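Local coordinates for protein glypican-1 (Homo sapiens, PDB 4YWT) that bears heparan sulfate chains at the cell surface and, through them, binds alpha-4 (V) collagen and takes part in Schwann cell myelination, at residues Ile60-Cys68 with Met250-Leu259; Leu114-Phe125 with Phe140-Arg148. The protein carries 3 engineered substitutions. One frame throughout, in Å; residues are numbered along the deposited sequence.

Interaction 1: residues Ile60-Cys68 with Met250-Leu259; sequences ICPQGYTCC and MKLVYCAHCL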
loop_
_atom_site.group_PDB
_atom_site.type_symbol
_atom_site.label_atom_id
_atom_site.label_comp_id
_atom_site.label_asym_id
_atom_site.label_seq_id
_atom_site.Cartn_x
_atom_site.Cartn_y
_atom_site.Cartn_z
ATOM N N ILE A 60 24.738 -0.884 30.814
ATOM C CA ILE A 60 23.913 0.041 30.039
ATOM C C ILE A 60 23.539 1.303 30.814
ATOM O O ILE A 60 23.937 2.406 30.440
ATOM C CB ILE A 60 22.620 -0.639 29.549
ATOM C CG1 ILE A 60 22.950 -1.899 28.747
ATOM C CG2 ILE A 60 21.792 0.326 28.712
ATOM C CD1 ILE A 60 21.816 -2.895 28.680
ATOM N N CYS A 61 22.755 1.134 31.877
ATOM C CA CYS A 61 22.333 2.258 32.707
ATOM C C CYS A 61 23.537 3.027 33.237
ATOM O O CYS A 61 24.560 2.423 33.566
ATOM C CB CYS A 61 21.464 1.774 33.872
ATOM S SG CYS A 61 19.955 0.913 33.377
ATOM N N PRO A 62 23.420 4.363 33.311
ATOM C CA PRO A 62 24.499 5.211 33.829
ATOM C C PRO A 62 24.944 4.742 35.204
ATOM O O PRO A 62 24.098 4.484 36.061
ATOM C CB PRO A 62 23.858 6.598 33.899
ATOM C CG PRO A 62 22.783 6.562 32.874
ATOM C CD PRO A 62 22.254 5.157 32.887
ATOM N N GLN A 63 26.250 4.613 35.407
ATOM C CA GLN A 63 26.750 4.030 36.640
ATOM C C GLN A 63 26.525 4.963 37.824
ATOM O O GLN A 63 26.949 6.118 37.827
ATOM C CB GLN A 63 28.228 3.667 36.498
ATOM C CG GLN A 63 28.434 2.296 35.865
ATOM C CD GLN A 63 29.783 2.141 35.194
ATOM O OE1 GLN A 63 30.638 3.023 35.279
ATOM N NE2 GLN A 63 29.981 1.012 34.521
ATOM N N GLY A 64 25.843 4.425 38.827
ATOM C CA GLY A 64 25.436 5.162 40.006
ATOM C C GLY A 64 24.697 4.173 40.880
ATOM O O GLY A 64 24.520 3.021 40.486
ATOM N N TYR A 65 24.258 4.602 42.057
ATOM C CA TYR A 65 23.628 3.679 42.991
ATOM C C TYR A 65 22.305 3.157 42.444
ATOM O O TYR A 65 21.428 3.928 42.050
ATOM C CB TYR A 65 23.440 4.350 44.349
ATOM C CG TYR A 65 24.752 4.514 45.076
ATOM C CD1 TYR A 65 25.437 3.408 45.559
ATOM C CD2 TYR A 65 25.324 5.767 45.247
ATOM C CE1 TYR A 65 26.644 3.544 46.213
ATOM C CE2 TYR A 65 26.535 5.914 45.897
ATOM C CZ TYR A 65 27.189 4.798 46.379
ATOM O OH TYR A 65 28.394 4.934 47.030
ATOM N N THR A 66 22.177 1.834 42.424
ATOM C CA THR A 66 21.100 1.176 41.698
ATOM C C THR A 66 20.458 0.029 42.469
ATOM O O THR A 66 21.071 -0.560 43.359
ATOM C CB THR A 66 21.609 0.624 40.351
ATOM O OG1 THR A 66 20.566 -0.123 39.713
ATOM C CG2 THR A 66 22.811 -0.283 40.571
ATOM N N CYS A 67 19.211 -0.273 42.121
ATOM C CA CYS A 67 18.512 -1.434 42.656
ATOM C C CYS A 67 18.619 -2.629 41.713
ATOM O O CYS A 67 18.029 -3.677 41.962
ATOM C CB CYS A 67 17.043 -1.106 42.919
ATOM S SG CYS A 67 16.776 -0.076 44.373
ATOM N N CYS A 68 19.359 -2.458 40.622
ATOM C CA CYS A 68 19.467 -3.499 39.605
ATOM C C CYS A 68 20.800 -4.239 39.651
ATOM O O CYS A 68 21.858 -3.626 39.800
ATOM C CB CYS A 68 19.268 -2.898 38.211
ATOM S SG CYS A 68 17.571 -2.405 37.837
ATOM N N MET A 250 16.691 0.157 26.446
ATOM C CA MET A 250 16.845 -0.200 27.852
ATOM C C MET A 250 17.078 1.052 28.691
ATOM O O MET A 250 16.484 1.218 29.757
ATOM C CB MET A 250 17.997 -1.186 28.048
ATOM C CG MET A 250 18.398 -1.371 29.505
ATOM S SD MET A 250 17.002 -1.825 30.553
ATOM C CE MET A 250 17.704 -1.594 32.183
ATOM N N LYS A 251 17.939 1.935 28.196
ATOM C CA LYS A 251 18.216 3.196 28.870
ATOM C C LYS A 251 16.963 4.062 28.930
ATOM O O LYS A 251 16.703 4.735 29.927
ATOM C CB LYS A 251 19.345 3.945 28.159
ATOM C CG LYS A 251 19.780 5.228 28.851
ATOM C CD LYS A 251 21.224 5.570 28.516
ATOM C CE LYS A 251 21.703 6.787 29.293
ATOM N NZ LYS A 251 21.051 8.043 28.829
ATOM N N LEU A 252 16.187 4.025 27.854
ATOM C CA LEU A 252 14.967 4.813 27.744
ATOM C C LEU A 252 13.894 4.393 28.744
ATOM O O LEU A 252 13.262 5.237 29.379
ATOM C CB LEU A 252 14.404 4.709 26.324
ATOM C CG LEU A 252 13.061 5.400 26.082
ATOM C CD1 LEU A 252 13.226 6.909 26.139
ATOM C CD2 LEU A 252 12.453 4.968 24.753
ATOM N N VAL A 253 13.694 3.087 28.884
ATOM C CA VAL A 253 12.537 2.570 29.605
ATOM C C VAL A 253 12.812 2.214 31.066
ATOM O O VAL A 253 12.159 2.742 31.968
ATOM C CB VAL A 253 11.969 1.319 28.902
ATOM C CG1 VAL A 253 10.741 0.810 29.636
ATOM C CG2 VAL A 253 11.633 1.631 27.452
ATOM N N TYR A 254 13.772 1.326 31.302
ATOM C CA TYR A 254 13.929 0.726 32.623
ATOM C C TYR A 254 15.131 1.226 33.419
ATOM O O TYR A 254 15.349 0.792 34.548
ATOM C CB TYR A 254 14.008 -0.795 32.487
ATOM C CG TYR A 254 12.716 -1.410 32.007
ATOM C CD1 TYR A 254 11.510 -1.102 32.624
ATOM C CD2 TYR A 254 12.696 -2.278 30.925
ATOM C CE1 TYR A 254 10.322 -1.654 32.187
ATOM C CE2 TYR A 254 11.512 -2.835 30.480
ATOM C CZ TYR A 254 10.329 -2.519 31.113
ATOM O OH TYR A 254 9.149 -3.071 30.671
ATOM N N CYS A 255 15.909 2.137 32.844
ATOM C CA CYS A 255 17.018 2.727 33.584
ATOM C C CYS A 255 16.501 3.713 34.625
ATOM O O CYS A 255 17.190 4.020 35.599
ATOM C CB CYS A 255 18.007 3.413 32.642
ATOM S SG CYS A 255 19.326 2.324 32.058
ATOM N N ALA A 256 15.285 4.206 34.413
ATOM C CA ALA A 256 14.614 5.029 35.411
ATOM C C ALA A 256 14.367 4.194 36.659
ATOM O O ALA A 256 14.580 4.649 37.783
ATOM C CB ALA A 256 13.309 5.581 34.864
ATOM N N HIS A 257 13.920 2.961 36.445
ATOM C CA HIS A 257 13.680 2.022 37.530
ATOM C C HIS A 257 14.974 1.728 38.279
ATOM O O HIS A 257 15.019 1.778 39.507
ATOM C CB HIS A 257 13.075 0.719 36.999
ATOM C CG HIS A 257 11.741 0.888 36.338
ATOM N ND1 HIS A 257 11.461 1.923 35.471
ATOM C CD2 HIS A 257 10.610 0.147 36.415
ATOM C CE1 HIS A 257 10.215 1.813 35.045
ATOM N NE2 HIS A 257 9.676 0.745 35.604
ATOM N N CYS A 258 16.027 1.431 37.525
ATOM C CA CYS A 258 17.305 1.048 38.113
ATOM C C CYS A 258 17.962 2.186 38.890
ATOM O O CYS A 258 18.640 1.945 39.884
ATOM C CB CYS A 258 18.256 0.545 37.024
ATOM S SG CYS A 258 17.802 -1.061 36.331
ATOM N N LEU A 259 17.758 3.422 38.444
ATOM C CA LEU A 259 18.403 4.565 39.086
ATOM C C LEU A 259 17.529 5.212 40.157
ATOM O O LEU A 259 17.771 6.348 40.560
ATOM C CB LEU A 259 18.803 5.610 38.043
ATOM C CG LEU A 259 19.892 5.191 37.053
ATOM C CD1 LEU A 259 20.475 6.410 36.357
ATOM C CD2 LEU A 259 20.986 4.389 37.747
#
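Cys-61 and Cys-255 are joined by a disulfide, and a second one links Cys-68 to Cys-258, so the loop 60-68 is stitched near both of its ends to the short helix 255-258. The Met-250 side chain leads from Ile-60 to the first crosslink. Its CB lies 4.1 Å from Ile-60 CG2; CG touches both Ile-60 branches, coming within 3.8 Å of CD1; a bend at chi2 (54°) then turns the chain, and CE ends 3.6 Å from Cys-61 SG. Pro-62 sets CG against Lys-251 CE at 3.7 Å and CD against Leu-259 CD1.

Beside the second crosslink, the carbonyl O of Cys-258 takes two hydrogen bonds at the end of its helix. Thr-66 OG1 reaches it at 2.8 Å from above the carbonyl plane, while Cys-67 N comes in that plane, on a lone pair, at 3.2 Å. With its OG1 anti to the backbone N (chi1 175°), Thr-66 also accepts from Cys-68 N at 2.8 Å, an ST turn that ties the loop to itself.

Cys-67 carries a third disulfide, to Cys-31. Helix 70-129 lies against Cys-68 and Tyr-254, helix 268-278 packs on Lys-251 and Leu-252, and Trp-415 of strand 414-415 covers Cys-255 and Leu-259.

Interaction 2: residues Leu114-Phe125 with Phe140-Arg148; sequences LNDSERTLQATF and FRDLYSELR. With NAG (2-acetamido-2-deoxy-beta-D-glucopyranose), chain E.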
loop_
_atom_site.group_PDB
_atom_site.type_symbol
_atom_site.label_atom_id
_atom_site.label_comp_id
_atom_site.label_asym_id
_atom_site.label_seq_id
_atom_site.Cartn_x
_atom_site.Cartn_y
_atom_site.Cartn_z
ATOM N N LEU A 114 -16.064 -6.372 -14.820
ATOM C CA LEU A 114 -15.887 -7.014 -16.122
ATOM C C LEU A 114 -16.854 -8.195 -16.308
ATOM O O LEU A 114 -17.589 -8.274 -17.310
ATOM C CB LEU A 114 -14.440 -7.483 -16.291
ATOM C CG LEU A 114 -14.023 -7.890 -17.704
ATOM C CD1 LEU A 114 -14.305 -6.761 -18.683
ATOM C CD2 LEU A 114 -12.551 -8.276 -17.742
ATOM N N ASN A 115 -16.859 -9.096 -15.329
ATOM C CA ASN A 115 -17.713 -10.282 -15.362
ATOM C C ASN A 115 -19.200 -9.945 -15.498
ATOM O O ASN A 115 -19.936 -10.600 -16.240
ATOM C CB ASN A 115 -17.483 -11.121 -14.100
ATOM C CG ASN A 115 -16.149 -11.851 -14.118
ATOM O OD1 ASN A 115 -15.289 -11.579 -14.956
ATOM N ND2 ASN A 115 -15.972 -12.784 -13.186
ATOM N N ASP A 116 -19.625 -8.914 -14.778
ATOM C CA ASP A 116 -21.012 -8.466 -14.773
ATOM C C ASP A 116 -21.362 -7.839 -16.110
ATOM O O ASP A 116 -22.486 -7.977 -16.594
ATOM C CB ASP A 116 -21.251 -7.464 -13.641
ATOM C CG ASP A 116 -22.687 -7.460 -13.156
ATOM O OD1 ASP A 116 -23.029 -8.314 -12.311
ATOM O OD2 ASP A 116 -23.470 -6.601 -13.616
ATOM N N SER A 117 -20.399 -7.137 -16.698
ATOM C CA SER A 117 -20.580 -6.612 -18.045
ATOM C C SER A 117 -20.831 -7.768 -19.007
ATOM O O SER A 117 -21.769 -7.729 -19.816
ATOM C CB SER A 117 -19.361 -5.799 -18.483
ATOM O OG SER A 117 -19.661 -5.011 -19.623
ATOM N N GLU A 118 -20.005 -8.806 -18.899
ATOM C CA GLU A 118 -20.151 -9.970 -19.772
ATOM C C GLU A 118 -21.504 -10.668 -19.589
ATOM O O GLU A 118 -22.155 -11.035 -20.570
ATOM C CB GLU A 118 -19.015 -10.967 -19.535
ATOM C CG GLU A 118 -18.895 -12.024 -20.626
ATOM C CD GLU A 118 -17.783 -13.020 -20.363
ATOM O OE1 GLU A 118 -17.114 -12.907 -19.313
ATOM O OE2 GLU A 118 -17.573 -13.914 -21.211
ATOM N N ARG A 119 -21.927 -10.844 -18.340
ATOM C CA ARG A 119 -23.206 -11.492 -18.054
ATOM C C ARG A 119 -24.380 -10.667 -18.574
ATOM O O ARG A 119 -25.344 -11.212 -19.120
ATOM C CB ARG A 119 -23.365 -11.736 -16.552
ATOM C CG ARG A 119 -22.623 -12.959 -16.041
ATOM C CD ARG A 119 -22.955 -13.244 -14.584
ATOM N NE ARG A 119 -21.753 -13.413 -13.772
ATOM C CZ ARG A 119 -21.256 -12.478 -12.970
ATOM N NH1 ARG A 119 -21.858 -11.300 -12.866
ATOM N NH2 ARG A 119 -20.157 -12.720 -12.268
ATOM N N THR A 120 -24.291 -9.353 -18.398
ATOM C CA THR A 120 -25.308 -8.439 -18.901
ATOM C C THR A 120 -25.414 -8.545 -20.417
ATOM O O THR A 120 -26.515 -8.582 -20.976
ATOM C CB THR A 120 -25.009 -6.981 -18.505
ATOM O OG1 THR A 120 -24.817 -6.898 -17.088
ATOM C CG2 THR A 120 -26.155 -6.066 -18.915
ATOM N N LEU A 121 -24.259 -8.601 -21.076
ATOM C CA LEU A 121 -24.225 -8.780 -22.521
ATOM C C LEU A 121 -24.910 -10.086 -22.918
ATOM O O LEU A 121 -25.814 -10.089 -23.751
ATOM C CB LEU A 121 -22.783 -8.755 -23.036
ATOM C CG LEU A 121 -22.574 -8.996 -24.535
ATOM C CD1 LEU A 121 -21.482 -8.084 -25.064
ATOM C CD2 LEU A 121 -22.224 -10.450 -24.817
ATOM N N GLN A 122 -24.476 -11.190 -22.313
ATOM C CA GLN A 122 -25.029 -12.505 -22.628
ATOM C C GLN A 122 -26.536 -12.576 -22.398
ATOM O O GLN A 122 -27.243 -13.304 -23.094
ATOM C CB GLN A 122 -24.338 -13.589 -21.800
ATOM C CG GLN A 122 -22.893 -13.844 -22.181
ATOM C CD GLN A 122 -22.260 -14.932 -21.337
ATOM O OE1 GLN A 122 -21.205 -15.465 -21.680
ATOM N NE2 GLN A 122 -22.904 -15.270 -20.226
ATOM N N ALA A 123 -27.024 -11.816 -21.425
ATOM C CA ALA A 123 -28.439 -11.862 -21.077
ATOM C C ALA A 123 -29.303 -10.965 -21.966
ATOM O O ALA A 123 -30.435 -11.321 -22.294
ATOM C CB ALA A 123 -28.628 -11.486 -19.619
ATOM N N THR A 124 -28.773 -9.808 -22.355
ATOM C CA THR A 124 -29.589 -8.818 -23.060
ATOM C C THR A 124 -29.430 -8.838 -24.583
ATOM O O THR A 124 -30.378 -8.539 -25.309
ATOM C CB THR A 124 -29.275 -7.395 -22.566
ATOM O OG1 THR A 124 -27.899 -7.090 -22.822
ATOM C CG2 THR A 124 -29.549 -7.279 -21.075
ATOM N N PHE A 125 -28.238 -9.183 -25.062
ATOM C CA PHE A 125 -27.945 -9.151 -26.498
ATOM C C PHE A 125 -28.820 -10.048 -27.394
ATOM O O PHE A 125 -29.201 -9.616 -28.481
ATOM C CB PHE A 125 -26.471 -9.496 -26.737
ATOM C CG PHE A 125 -25.566 -8.297 -26.765
ATOM C CD1 PHE A 125 -25.728 -7.268 -25.851
ATOM C CD2 PHE A 125 -24.554 -8.197 -27.706
ATOM C CE1 PHE A 125 -24.899 -6.161 -25.876
ATOM C CE2 PHE A 125 -23.721 -7.093 -27.735
ATOM C CZ PHE A 125 -23.893 -6.074 -26.818
ATOM N N PHE A 140 -17.371 -12.319 -28.778
ATOM C CA PHE A 140 -17.509 -11.452 -27.613
ATOM C C PHE A 140 -16.893 -12.085 -26.368
ATOM O O PHE A 140 -16.187 -11.419 -25.601
ATOM C CB PHE A 140 -18.984 -11.125 -27.369
ATOM C CG PHE A 140 -19.637 -10.392 -28.508
ATOM C CD1 PHE A 140 -19.362 -9.053 -28.734
ATOM C CD2 PHE A 140 -20.524 -11.040 -29.350
ATOM C CE1 PHE A 140 -19.960 -8.374 -29.781
ATOM C CE2 PHE A 140 -21.124 -10.366 -30.399
ATOM C CZ PHE A 140 -20.842 -9.032 -30.614
ATOM N N ARG A 141 -17.159 -13.375 -26.175
ATOM C CA ARG A 141 -16.587 -14.124 -25.059
ATOM C C ARG A 141 -15.060 -14.073 -25.106
ATOM O O ARG A 141 -14.397 -13.856 -24.086
ATOM C CB ARG A 141 -17.083 -15.571 -25.083
ATOM C CG ARG A 141 -16.468 -16.480 -24.031
ATOM C CD ARG A 141 -17.281 -17.759 -23.882
ATOM N NE ARG A 141 -18.579 -17.505 -23.260
ATOM C CZ ARG A 141 -19.570 -18.389 -23.199
ATOM N NH1 ARG A 141 -19.419 -19.595 -23.730
ATOM N NH2 ARG A 141 -20.714 -18.067 -22.611
ATOM N N ASP A 142 -14.517 -14.256 -26.306
ATOM C CA ASP A 142 -13.080 -14.165 -26.534
ATOM C C ASP A 142 -12.563 -12.771 -26.211
ATOM O O ASP A 142 -11.507 -12.624 -25.597
ATOM C CB ASP A 142 -12.734 -14.526 -27.982
ATOM C CG ASP A 142 -12.732 -16.023 -28.227
ATOM O OD1 ASP A 142 -12.430 -16.782 -27.282
ATOM O OD2 ASP A 142 -13.030 -16.441 -29.366
ATOM N N LEU A 143 -13.304 -11.747 -26.626
ATOM C CA LEU A 143 -12.917 -10.373 -26.322
ATOM C C LEU A 143 -12.828 -10.152 -24.813
ATOM O O LEU A 143 -11.867 -9.557 -24.321
ATOM C CB LEU A 143 -13.897 -9.378 -26.946
ATOM C CG LEU A 143 -13.581 -7.905 -26.674
ATOM C CD1 LEU A 143 -12.143 -7.583 -27.057
ATOM C CD2 LEU A 143 -14.550 -6.996 -27.412
ATOM N N TYR A 144 -13.827 -10.640 -24.080
ATOM C CA TYR A 144 -13.823 -10.501 -22.627
ATOM C C TYR A 144 -12.673 -11.270 -21.983
ATOM O O TYR A 144 -12.057 -10.785 -21.032
ATOM C CB TYR A 144 -15.157 -10.958 -22.036
ATOM C CG TYR A 144 -16.215 -9.879 -22.051
ATOM C CD1 TYR A 144 -17.143 -9.802 -23.079
ATOM C CD2 TYR A 144 -16.274 -8.928 -21.041
ATOM C CE1 TYR A 144 -18.108 -8.813 -23.098
ATOM C CE2 TYR A 144 -17.235 -7.935 -21.051
ATOM C CZ TYR A 144 -18.149 -7.884 -22.083
ATOM O OH TYR A 144 -19.110 -6.900 -22.103
ATOM N N SER A 145 -12.382 -12.462 -22.496
ATOM C CA SER A 145 -11.247 -13.232 -21.993
ATOM C C SER A 145 -9.934 -12.480 -22.216
ATOM O O SER A 145 -9.059 -12.465 -21.344
ATOM C CB SER A 145 -11.188 -14.608 -22.659
ATOM O OG SER A 145 -12.208 -15.458 -22.162
ATOM N N GLU A 146 -9.809 -11.852 -23.382
ATOM C CA GLU A 146 -8.629 -11.059 -23.714
ATOM C C GLU A 146 -8.489 -9.855 -22.789
ATOM O O GLU A 146 -7.391 -9.553 -22.315
ATOM C CB GLU A 146 -8.684 -10.596 -25.173
ATOM C CG GLU A 146 -8.293 -11.664 -26.184
ATOM C CD GLU A 146 -6.793 -11.736 -26.403
ATOM O OE1 GLU A 146 -6.237 -10.815 -27.038
ATOM O OE2 GLU A 146 -6.166 -12.709 -25.937
ATOM N N LEU A 147 -9.601 -9.166 -22.542
ATOM C CA LEU A 147 -9.622 -8.050 -21.602
ATOM C C LEU A 147 -9.191 -8.506 -20.214
ATOM O O LEU A 147 -8.471 -7.801 -19.505
ATOM C CB LEU A 147 -11.017 -7.428 -21.532
ATOM C CG LEU A 147 -11.470 -6.519 -22.675
ATOM C CD1 LEU A 147 -12.912 -6.093 -22.464
ATOM C CD2 LEU A 147 -10.571 -5.303 -22.762
ATOM N N ARG A 148 -9.641 -9.698 -19.840
ATOM C CA ARG A 148 -9.351 -10.276 -18.535
ATOM C C ARG A 148 -7.855 -10.560 -18.389
ATOM O O ARG A 148 -7.226 -10.162 -17.400
ATOM C CB ARG A 148 -10.176 -11.551 -18.345
ATOM C CG ARG A 148 -10.332 -12.015 -16.915
ATOM C CD ARG A 148 -11.488 -12.998 -16.804
ATOM N NE ARG A 148 -12.779 -12.340 -16.992
ATOM C CZ ARG A 148 -13.739 -12.783 -17.798
ATOM N NH1 ARG A 148 -13.558 -13.890 -18.505
ATOM N NH2 ARG A 148 -14.881 -12.115 -17.900
HETATM C C1 NAG E . -14.766 -13.569 -13.089
HETATM C C2 NAG E . -14.574 -14.094 -11.656
HETATM C C3 NAG E . -13.424 -15.102 -11.598
HETATM C C4 NAG E . -13.600 -16.188 -12.648
HETATM C C5 NAG E . -13.749 -15.546 -14.019
HETATM C C6 NAG E . -13.987 -16.550 -15.123
HETATM C C7 NAG E . -15.219 -12.598 -9.814
HETATM C C8 NAG E . -16.521 -13.340 -9.784
HETATM N N2 NAG E . -14.332 -13.000 -10.731
HETATM O O3 NAG E . -13.381 -15.687 -10.301
HETATM O O4 NAG E . -12.474 -17.057 -12.649
HETATM O O5 NAG E . -14.886 -14.671 -14.002
HETATM O O6 NAG E . -14.839 -17.603 -14.694
HETATM O O7 NAG E . -14.981 -11.671 -9.046
HETATM O O HOH W 1 -14.978 -14.564 -21.182
#
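Glu-118 OE2 and Arg-148 NH1 meet at one water that four groups hold: it donates to OE2 at 2.7 Å and to the carbonyl O of Arg-141, and accepts from Ser-145 OG and from NH1. The other carboxylate oxygen, OE1, receives Arg-148 NH2 directly at 2.8 Å, a nearly straight salt bridge (168°) lying close to the guanidinium plane. Thus bridge and water together hold the carboxylate across the two helices.

The same Glu-118 lies over Tyr-144. Its CB sits over the centre of one ring face, 3.8 Å from the centroid, in a CH-pi contact; the chain, extended beyond CG, carries the carboxylate on almost parallel to the ring (planes 3° apart). Tyr-144 is a knob among Leu-114, Ser-117, Glu-118 and Leu-121; both leucines touch the ring rim through CD1. Its OH shares a hydrogen bond of 3.2 Å with Ser-117 OG, which is also bonded to His-317. Farther along, Phe-125 turns an edge toward the face of Phe-140, and Arg-141 NH2 donates to Gln-122 OE1 at 2.8 Å from above the amide carbonyl plane.

At the other end, Asn-115 carries its N-linked sugar on ND2, with C6 of that sugar over a face of the Arg-148 guanidinium. Segments 114-125 and 140-148 run antiparallel (176°), their axes 10.8 Å apart at closest approach; helices 316-328, 158-177 and 204-236 pack around their apolar side.

In the fold
Interaction 1 and interaction 2 sit on opposite sides of the chain's centre, their centres about 69 Å apart and their nearest atoms about 49 Å apart. Helix 70-129 spans the gap: residues 60-68 lead into its start, and residues 114-125 lie near its far end. Along the chain the order is 60-68, 114-125, 140-148, 250-259, so interaction 2 falls wholly between the halves of interaction 1. Interaction 2 pairs two helices whose segments are 15 residues apart in sequence, whereas interaction 1 brings together parts 182 residues apart. The elongated, largely helical core therefore has a disulfide-crosslinked contact toward one side and an antiparallel helix pair, next to a glycan, toward the other.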